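Local coordinates for virulent strain associated lipoprotein (PDB 6FZZ) that is an outer surface lipoprotein of a Lyme disease spirochaete, a pFam54 family member that probably binds glutathione as its Borrelia burgdorferi relative does, at residues K15-I26 with K130-L141; D46-K54 with L92-I100. One frame throughout, in Å; residues are numbered along the deposited sequence.

Contact 1: residues K15-I26 with K130-L141; sequences KNKLLNDLRNLI and KDNLNKLKISDL
The guanidinium of Arg23 meets Lys130 at its edge, where the carbonyl O lies close to the group's plane. Arg23 NH2 donates to Lys130 O at 2.7 Å, in the carbonyl plane and on a lone pair. Arg23 NE adds a weak second bond to the same oxygen, so two N-H groups hold it. The Asp131 carboxylate is turned 50° from the guanidinium. Asp131 OD1 lies well out of that plane, 3.8 Å from Arg23 NE, so this long salt bridge rests on charge alone. At the other end, the Lys15 chain runs extended, then bends at its last torsion (chi4 -95°) and brings NZ to two carbonyls. Lys15 NZ donates to Leu136 O at 3.0 Å, nearly in line with that C=O bond, and weakly to Asn134 O. Between these polar ends the contact is apolar and mostly leucine. Leu141 sits as a knob among Lys15, Leu18, Leu19 and Leu22. Leu19 CD2 presses tightly on Leu133 CB at 3.4 Å. Ile26 CD1 and Leu133 CD1 meet tip to tip. The contact packs the start of helix 15-41 on the 3-10 turn before helix 138-170 and on that helix's first turn. Further along, Lys145 touches Leu18 and Asp21.

Contact 2: residues D46-K54 with L92-I100; sequences DQYGILAFK and LKRFSEIII
Ser96 reaches from helix 89-102 into the backbone of the 46-54 loop. Ser96 CB rests 3.9 Å from Ile50 CA. With OG anti to the backbone N (chi1 170°), the hydroxyl faces the turn at Leu51 and Ala52. Ser96 OG accepts from Ala52 N at 3.1 Å, with an N-H...O angle of 152°. Ser96 OG also lies 2.7 Å from a water, which donates to Gly49 O and so links the hydroxyl to a second point of the loop. Ala52 CB lies 3.5 Å from Ser96 OG. Apolar contacts flank this polar centre. Leu92 CD1 packs on Tyr48 CB at 3.8 Å, and the two side chains run alongside each other in a common direction. Ile50 CD1 meets Leu92 CB. One helix turn beyond Ser96, Ile100 CD1 touches Leu51 CB at 4.0 Å. Gly49 carries no side chain, so its backbone can come close to the helix, with Gly49 CA 4.7 Å from Lys93 CA. Tyr48 OH is hydrogen-bonded to Lys39 O, which ties the loop back to helix 15-41. The loop makes an inverse gamma turn centred on Ile50, followed by a 3-10 segment. The arrangement is a loop docked on a helix within the all-helical pFam54 fold of the lipoprotein's C-terminal part.

Overall arrangement
The chain enters through helix 15-41, whose first turns form one side of contact 1. Beyond this helix, the loop at 46-54 forms the first half of contact 2. Helix 71-83 follows, and then helix 89-102 supplies the second half, closing the shorter loop. Helix 105-126 leads on to residues 130-141, which close the longer loop on the N-terminal helix. Contact 2 is therefore nested within contact 1 along the chain. In space they lie on opposite sides of the chain's centre, with their own centres about 40 Å apart. Contact 1 ties helix 15-41 to the start of helix 138-170. Contact 2 ties the loop after helix 15-41 to helix 89-102.

Contact 1: residues K15-I26 with K130-L141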
# COMPACT_ATOMS: atom_id res chain seq x y z
N LYS A 15 -20.38 1.09 23.73
CA LYS A 15 -20.76 1.65 22.44
C LYS A 15 -20.03 3.02 22.23
O LYS A 15 -19.50 3.32 21.15
CB LYS A 15 -22.27 1.80 22.32
CG LYS A 15 -22.75 2.03 20.89
CD LYS A 15 -24.23 2.28 20.80
CE LYS A 15 -24.82 1.85 19.44
NZ LYS A 15 -24.94 2.95 18.44
N ASN A 16 -20.01 3.83 23.28
CA ASN A 16 -19.49 5.20 23.20
C ASN A 16 -18.02 5.14 22.89
O ASN A 16 -17.56 5.79 21.93
CB ASN A 16 -19.80 5.96 24.49
CG ASN A 16 -21.29 6.22 24.66
OD1 ASN A 16 -22.04 6.32 23.71
ND2 ASN A 16 -21.69 6.46 25.88
N LYS A 17 -17.30 4.29 23.58
CA LYS A 17 -15.90 4.15 23.33
C LYS A 17 -15.57 3.62 21.91
O LYS A 17 -14.62 4.07 21.27
CB LYS A 17 -15.21 3.26 24.40
CG LYS A 17 -13.71 3.28 24.14
CD LYS A 17 -12.82 2.92 25.30
CE LYS A 17 -11.38 3.32 24.99
NZ LYS A 17 -10.76 2.41 23.99
N LEU A 18 -16.34 2.63 21.44
CA LEU A 18 -16.16 2.12 20.08
C LEU A 18 -16.39 3.17 19.02
O LEU A 18 -15.66 3.24 17.98
CB LEU A 18 -17.13 0.93 19.90
CG LEU A 18 -16.69 -0.39 20.53
CD1 LEU A 18 -17.82 -1.43 20.48
CD2 LEU A 18 -15.47 -0.93 19.80
N LEU A 19 -17.44 3.96 19.22
CA LEU A 19 -17.76 5.02 18.26
C LEU A 19 -16.54 5.93 18.20
O LEU A 19 -16.08 6.28 17.10
CB LEU A 19 -19.03 5.78 18.61
CG LEU A 19 -20.35 5.06 18.32
CD1 LEU A 19 -21.54 5.74 19.02
CD2 LEU A 19 -20.62 5.00 16.82
N ASN A 20 -16.01 6.29 19.38
CA ASN A 20 -14.89 7.21 19.45
C ASN A 20 -13.65 6.60 18.80
O ASN A 20 -12.96 7.26 18.04
CB ASN A 20 -14.62 7.65 20.91
CG ASN A 20 -15.66 8.63 21.41
OD1 ASN A 20 -16.21 9.36 20.64
ND2 ASN A 20 -15.92 8.65 22.66
N ASP A 21 -13.34 5.34 19.11
CA ASP A 21 -12.08 4.76 18.63
C ASP A 21 -12.11 4.65 17.06
O ASP A 21 -11.15 4.78 16.33
CB ASP A 21 -11.96 3.35 19.15
CG ASP A 21 -11.59 3.27 20.59
OD1 ASP A 21 -11.00 4.23 21.17
OD2 ASP A 21 -11.88 2.17 21.12
N LEU A 22 -13.29 4.38 16.58
CA LEU A 22 -13.51 4.14 15.17
C LEU A 22 -13.49 5.45 14.39
O LEU A 22 -12.84 5.54 13.33
CB LEU A 22 -14.82 3.37 15.11
CG LEU A 22 -15.21 2.44 14.01
CD1 LEU A 22 -14.06 1.69 13.36
CD2 LEU A 22 -16.28 1.52 14.59
N ARG A 23 -14.06 6.52 14.96
CA ARG A 23 -13.86 7.83 14.34
C ARG A 23 -12.44 8.22 14.36
O ARG A 23 -11.95 8.78 13.40
CB ARG A 23 -14.70 8.98 14.97
CG ARG A 23 -16.13 8.94 14.57
CD ARG A 23 -16.99 9.94 15.37
NE ARG A 23 -18.23 9.64 14.78
CZ ARG A 23 -19.33 9.21 15.37
NH1 ARG A 23 -19.52 9.25 16.69
NH2 ARG A 23 -20.31 8.87 14.55
N ASN A 24 -11.75 7.98 15.46
CA ASN A 24 -10.33 8.29 15.50
C ASN A 24 -9.55 7.54 14.41
O ASN A 24 -8.68 8.11 13.74
CB ASN A 24 -9.75 7.96 16.89
CG ASN A 24 -9.92 9.12 17.83
OD1 ASN A 24 -9.33 10.19 17.61
ND2 ASN A 24 -10.78 8.98 18.80
N LEU A 25 -9.79 6.26 14.29
CA LEU A 25 -9.09 5.46 13.25
C LEU A 25 -9.34 5.97 11.81
O LEU A 25 -8.43 6.11 10.98
CB LEU A 25 -9.55 4.01 13.34
CG LEU A 25 -8.95 3.18 14.47
CD1 LEU A 25 -9.79 1.93 14.78
CD2 LEU A 25 -7.51 2.81 14.04
N ILE A 26 -10.62 6.21 11.53
CA ILE A 26 -11.10 6.62 10.22
C ILE A 26 -10.59 8.03 9.92
O ILE A 26 -10.03 8.29 8.83
CB ILE A 26 -12.63 6.53 10.12
CG1 ILE A 26 -13.04 5.06 10.21
CG2 ILE A 26 -13.12 7.24 8.89
CD1 ILE A 26 -14.52 4.89 10.46
N LYS A 130 -18.94 8.50 8.55
CA LYS A 130 -18.42 8.30 9.88
C LYS A 130 -19.34 8.92 10.98
O LYS A 130 -19.29 8.52 12.12
CB LYS A 130 -17.04 8.92 9.96
CG LYS A 130 -17.08 10.41 9.99
CD LYS A 130 -15.74 11.05 9.82
CE LYS A 130 -15.85 12.52 10.25
NZ LYS A 130 -16.02 13.44 9.12
N ASP A 131 -20.12 9.93 10.63
CA ASP A 131 -21.04 10.54 11.61
C ASP A 131 -22.31 9.78 11.77
O ASP A 131 -23.13 10.08 12.63
CB ASP A 131 -21.24 12.01 11.28
CG ASP A 131 -19.95 12.79 11.41
OD1 ASP A 131 -19.06 12.37 12.21
OD2 ASP A 131 -19.79 13.78 10.70
N ASN A 132 -22.42 8.70 11.01
CA ASN A 132 -23.56 7.85 10.99
C ASN A 132 -23.33 6.54 11.65
O ASN A 132 -24.20 5.69 11.53
CB ASN A 132 -23.98 7.52 9.55
CG ASN A 132 -24.40 8.73 8.79
OD1 ASN A 132 -25.51 8.79 8.29
ND2 ASN A 132 -23.50 9.71 8.64
N LEU A 133 -22.16 6.34 12.28
CA LEU A 133 -21.82 5.08 12.90
C LEU A 133 -22.76 4.75 13.98
O LEU A 133 -22.89 3.56 14.29
CB LEU A 133 -20.38 5.01 13.42
CG LEU A 133 -19.29 5.04 12.31
CD1 LEU A 133 -17.91 5.49 12.77
CD2 LEU A 133 -19.22 3.67 11.64
N ASN A 134 -23.45 5.75 14.54
CA ASN A 134 -24.36 5.44 15.68
C ASN A 134 -25.57 4.57 15.23
O ASN A 134 -26.21 3.93 16.06
CB ASN A 134 -24.81 6.71 16.45
CG ASN A 134 -25.59 7.69 15.59
OD1 ASN A 134 -26.31 7.33 14.63
ND2 ASN A 134 -25.46 8.95 15.92
N LYS A 135 -25.87 4.52 13.93
CA LYS A 135 -26.94 3.56 13.50
C LYS A 135 -26.56 2.09 13.67
O LYS A 135 -27.43 1.21 13.62
CB LYS A 135 -27.38 3.85 12.06
CG LYS A 135 -27.89 5.26 11.88
CD LYS A 135 -28.03 5.55 10.41
CE LYS A 135 -28.85 6.80 10.13
NZ LYS A 135 -29.19 6.90 8.69
N LEU A 136 -25.28 1.78 13.91
CA LEU A 136 -24.87 0.40 14.08
C LEU A 136 -25.04 -0.05 15.51
O LEU A 136 -24.87 0.72 16.46
CB LEU A 136 -23.41 0.13 13.59
CG LEU A 136 -23.08 0.49 12.13
CD1 LEU A 136 -21.56 0.41 11.93
CD2 LEU A 136 -23.81 -0.44 11.16
N LYS A 137 -25.31 -1.34 15.67
CA LYS A 137 -25.28 -1.94 16.99
C LYS A 137 -23.85 -2.24 17.40
O LYS A 137 -22.93 -2.24 16.55
CB LYS A 137 -26.18 -3.21 17.00
CG LYS A 137 -26.25 -3.94 18.34
CD LYS A 137 -25.39 -5.19 18.31
CE LYS A 137 -25.19 -5.80 19.68
NZ LYS A 137 -25.28 -7.28 19.52
N ILE A 138 -23.66 -2.49 18.71
CA ILE A 138 -22.36 -2.70 19.36
C ILE A 138 -21.50 -3.77 18.66
O ILE A 138 -20.32 -3.55 18.42
CB ILE A 138 -22.50 -3.03 20.86
CG1 ILE A 138 -23.05 -1.82 21.64
CG2 ILE A 138 -21.15 -3.43 21.49
CD1 ILE A 138 -23.08 -2.05 23.15
N SER A 139 -22.10 -4.91 18.38
CA SER A 139 -21.37 -6.03 17.79
C SER A 139 -20.92 -5.71 16.37
O SER A 139 -19.84 -6.13 16.00
CB SER A 139 -22.20 -7.33 17.86
OG SER A 139 -23.37 -7.23 17.06
N ASP A 140 -21.73 -5.01 15.58
CA ASP A 140 -21.31 -4.51 14.24
C ASP A 140 -20.13 -3.50 14.35
O ASP A 140 -19.25 -3.46 13.49
CB ASP A 140 -22.43 -3.74 13.55
CG ASP A 140 -23.50 -4.63 12.94
OD1 ASP A 140 -23.32 -5.85 12.84
OD2 ASP A 140 -24.52 -4.05 12.55
N LEU A 141 -20.17 -2.63 15.37
CA LEU A 141 -19.11 -1.63 15.58
C LEU A 141 -17.86 -2.32 16.00
O LEU A 141 -16.79 -1.95 15.56
CB LEU A 141 -19.48 -0.58 16.70
CG LEU A 141 -20.55 0.44 16.36
CD1 LEU A 141 -20.96 1.18 17.64
CD2 LEU A 141 -20.14 1.42 15.23
O HOH W 1 -22.67 8.39 14.65

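Contact 2: residues D46-K54 with L92-I100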
# COMPACT_ATOMS: atom_id res chain seq x y z
N ASP A 46 11.24 13.55 -11.75
CA ASP A 46 11.82 12.21 -11.77
C ASP A 46 11.01 11.20 -10.96
O ASP A 46 11.48 10.05 -10.76
CB ASP A 46 13.26 12.21 -11.30
CG ASP A 46 13.43 12.53 -9.87
OD1 ASP A 46 12.49 12.87 -9.15
OD2 ASP A 46 14.58 12.46 -9.47
N GLN A 47 9.88 11.67 -10.39
CA GLN A 47 8.98 10.81 -9.63
C GLN A 47 9.72 10.11 -8.47
O GLN A 47 9.61 8.88 -8.31
CB GLN A 47 8.31 9.83 -10.60
CG GLN A 47 7.44 10.61 -11.60
CD GLN A 47 6.85 9.78 -12.71
OE1 GLN A 47 7.26 8.63 -12.97
NE2 GLN A 47 5.86 10.34 -13.37
N TYR A 48 10.57 10.90 -7.78
CA TYR A 48 11.33 10.47 -6.58
C TYR A 48 12.34 9.37 -6.87
O TYR A 48 12.69 8.64 -5.95
CB TYR A 48 10.38 10.04 -5.40
CG TYR A 48 9.32 11.08 -4.99
CD1 TYR A 48 9.67 12.21 -4.21
CD2 TYR A 48 7.99 10.95 -5.36
CE1 TYR A 48 8.75 13.14 -3.85
CE2 TYR A 48 7.04 11.91 -5.00
CZ TYR A 48 7.43 12.99 -4.22
OH TYR A 48 6.52 13.96 -3.85
N GLY A 49 12.78 9.30 -8.13
CA GLY A 49 13.72 8.38 -8.70
C GLY A 49 13.16 6.95 -8.82
O GLY A 49 13.93 5.97 -8.88
N ILE A 50 11.83 6.82 -8.83
CA ILE A 50 11.17 5.51 -8.95
C ILE A 50 11.08 5.14 -10.39
O ILE A 50 10.04 5.34 -11.07
CB ILE A 50 9.79 5.47 -8.25
CG1 ILE A 50 9.99 5.74 -6.76
CG2 ILE A 50 9.16 4.10 -8.41
CD1 ILE A 50 8.71 6.07 -5.98
N LEU A 51 12.18 4.64 -10.90
CA LEU A 51 12.27 4.35 -12.33
C LEU A 51 11.38 3.15 -12.68
O LEU A 51 11.02 2.97 -13.86
CB LEU A 51 13.71 4.05 -12.75
CG LEU A 51 14.75 5.19 -12.95
CD1 LEU A 51 16.05 4.57 -13.50
CD2 LEU A 51 14.32 6.29 -13.91
N ALA A 52 11.03 2.36 -11.65
CA ALA A 52 10.12 1.23 -11.79
C ALA A 52 8.81 1.56 -12.47
O ALA A 52 8.23 0.70 -13.22
CB ALA A 52 9.91 0.60 -10.43
N PHE A 53 8.34 2.80 -12.25
CA PHE A 53 7.10 3.25 -12.91
C PHE A 53 7.15 3.10 -14.43
O PHE A 53 6.14 2.78 -15.07
CB PHE A 53 6.78 4.69 -12.52
CG PHE A 53 6.40 4.88 -11.07
CD1 PHE A 53 5.66 3.91 -10.38
CD2 PHE A 53 6.71 6.06 -10.44
CE1 PHE A 53 5.29 4.10 -9.06
CE2 PHE A 53 6.33 6.29 -9.12
CZ PHE A 53 5.62 5.31 -8.43
N LYS A 54 8.32 3.34 -15.00
CA LYS A 54 8.48 3.31 -16.47
C LYS A 54 8.42 1.89 -17.00
O LYS A 54 8.20 1.72 -18.16
CB LYS A 54 9.79 3.96 -16.92
CG LYS A 54 9.81 5.43 -16.71
CD LYS A 54 11.17 6.01 -17.00
CE LYS A 54 11.24 7.48 -16.60
NZ LYS A 54 12.52 8.08 -17.07
N LEU A 92 13.22 5.50 -1.42
CA LEU A 92 12.36 5.26 -2.58
C LEU A 92 13.16 4.86 -3.82
O LEU A 92 12.82 3.90 -4.52
CB LEU A 92 11.49 6.50 -2.90
CG LEU A 92 10.39 6.84 -1.89
CD1 LEU A 92 9.68 8.14 -2.22
CD2 LEU A 92 9.38 5.73 -1.79
N LYS A 93 14.23 5.61 -4.12
CA LYS A 93 15.00 5.36 -5.33
C LYS A 93 15.73 4.01 -5.15
O LYS A 93 15.82 3.22 -6.05
CB LYS A 93 16.02 6.51 -5.59
CG LYS A 93 17.05 6.14 -6.67
CD LYS A 93 18.36 6.94 -6.60
CE LYS A 93 18.13 8.42 -6.38
NZ LYS A 93 19.35 9.21 -6.73
N ARG A 94 16.26 3.77 -3.98
CA ARG A 94 16.97 2.53 -3.73
C ARG A 94 16.03 1.33 -3.78
O ARG A 94 16.39 0.32 -4.32
CB ARG A 94 17.67 2.61 -2.37
CG ARG A 94 18.32 1.34 -1.87
CD ARG A 94 19.19 0.57 -2.85
NE ARG A 94 20.28 1.34 -3.43
CZ ARG A 94 21.19 0.83 -4.26
NH1 ARG A 94 21.15 -0.45 -4.61
NH2 ARG A 94 22.16 1.60 -4.74
N PHE A 95 14.84 1.45 -3.19
CA PHE A 95 13.87 0.39 -3.32
C PHE A 95 13.62 0.03 -4.78
O PHE A 95 13.60 -1.14 -5.18
CB PHE A 95 12.54 0.79 -2.65
CG PHE A 95 11.51 -0.32 -2.64
CD1 PHE A 95 11.63 -1.40 -1.77
CD2 PHE A 95 10.42 -0.27 -3.51
CE1 PHE A 95 10.66 -2.41 -1.80
CE2 PHE A 95 9.46 -1.27 -3.52
CZ PHE A 95 9.57 -2.30 -2.65
N SER A 96 13.39 1.06 -5.59
CA SER A 96 13.12 0.83 -7.00
C SER A 96 14.29 0.10 -7.68
O SER A 96 14.09 -0.84 -8.47
CB SER A 96 12.80 2.19 -7.66
OG SER A 96 12.73 2.13 -9.04
N GLU A 97 15.51 0.62 -7.45
CA GLU A 97 16.73 -0.01 -7.92
C GLU A 97 16.81 -1.49 -7.57
O GLU A 97 17.09 -2.33 -8.48
CB GLU A 97 17.98 0.75 -7.37
CG GLU A 97 18.03 2.16 -7.94
CD GLU A 97 19.17 3.00 -7.34
OE1 GLU A 97 19.74 2.59 -6.30
OE2 GLU A 97 19.47 4.09 -7.89
N ILE A 98 16.50 -1.84 -6.31
CA ILE A 98 16.61 -3.23 -5.85
C ILE A 98 15.60 -4.13 -6.57
O ILE A 98 15.94 -5.20 -7.01
CB ILE A 98 16.38 -3.38 -4.34
CG1 ILE A 98 17.52 -2.78 -3.55
CG2 ILE A 98 16.27 -4.83 -3.92
CD1 ILE A 98 17.07 -2.46 -2.14
N ILE A 99 14.34 -3.68 -6.68
CA ILE A 99 13.34 -4.44 -7.40
C ILE A 99 13.61 -4.62 -8.92
O ILE A 99 13.42 -5.69 -9.47
CB ILE A 99 11.93 -3.84 -7.14
CG1 ILE A 99 11.70 -3.69 -5.63
CG2 ILE A 99 10.85 -4.69 -7.80
CD1 ILE A 99 11.76 -5.00 -4.81
N ILE A 100 14.07 -3.56 -9.59
CA ILE A 100 14.56 -3.63 -10.96
C ILE A 100 15.70 -4.63 -11.12
O ILE A 100 15.67 -5.48 -12.01
CB ILE A 100 14.99 -2.24 -11.47
CG1 ILE A 100 13.75 -1.35 -11.65
CG2 ILE A 100 15.82 -2.33 -12.75
CD1 ILE A 100 14.10 0.13 -11.82
O HOH W 2 15.07 3.27 -9.74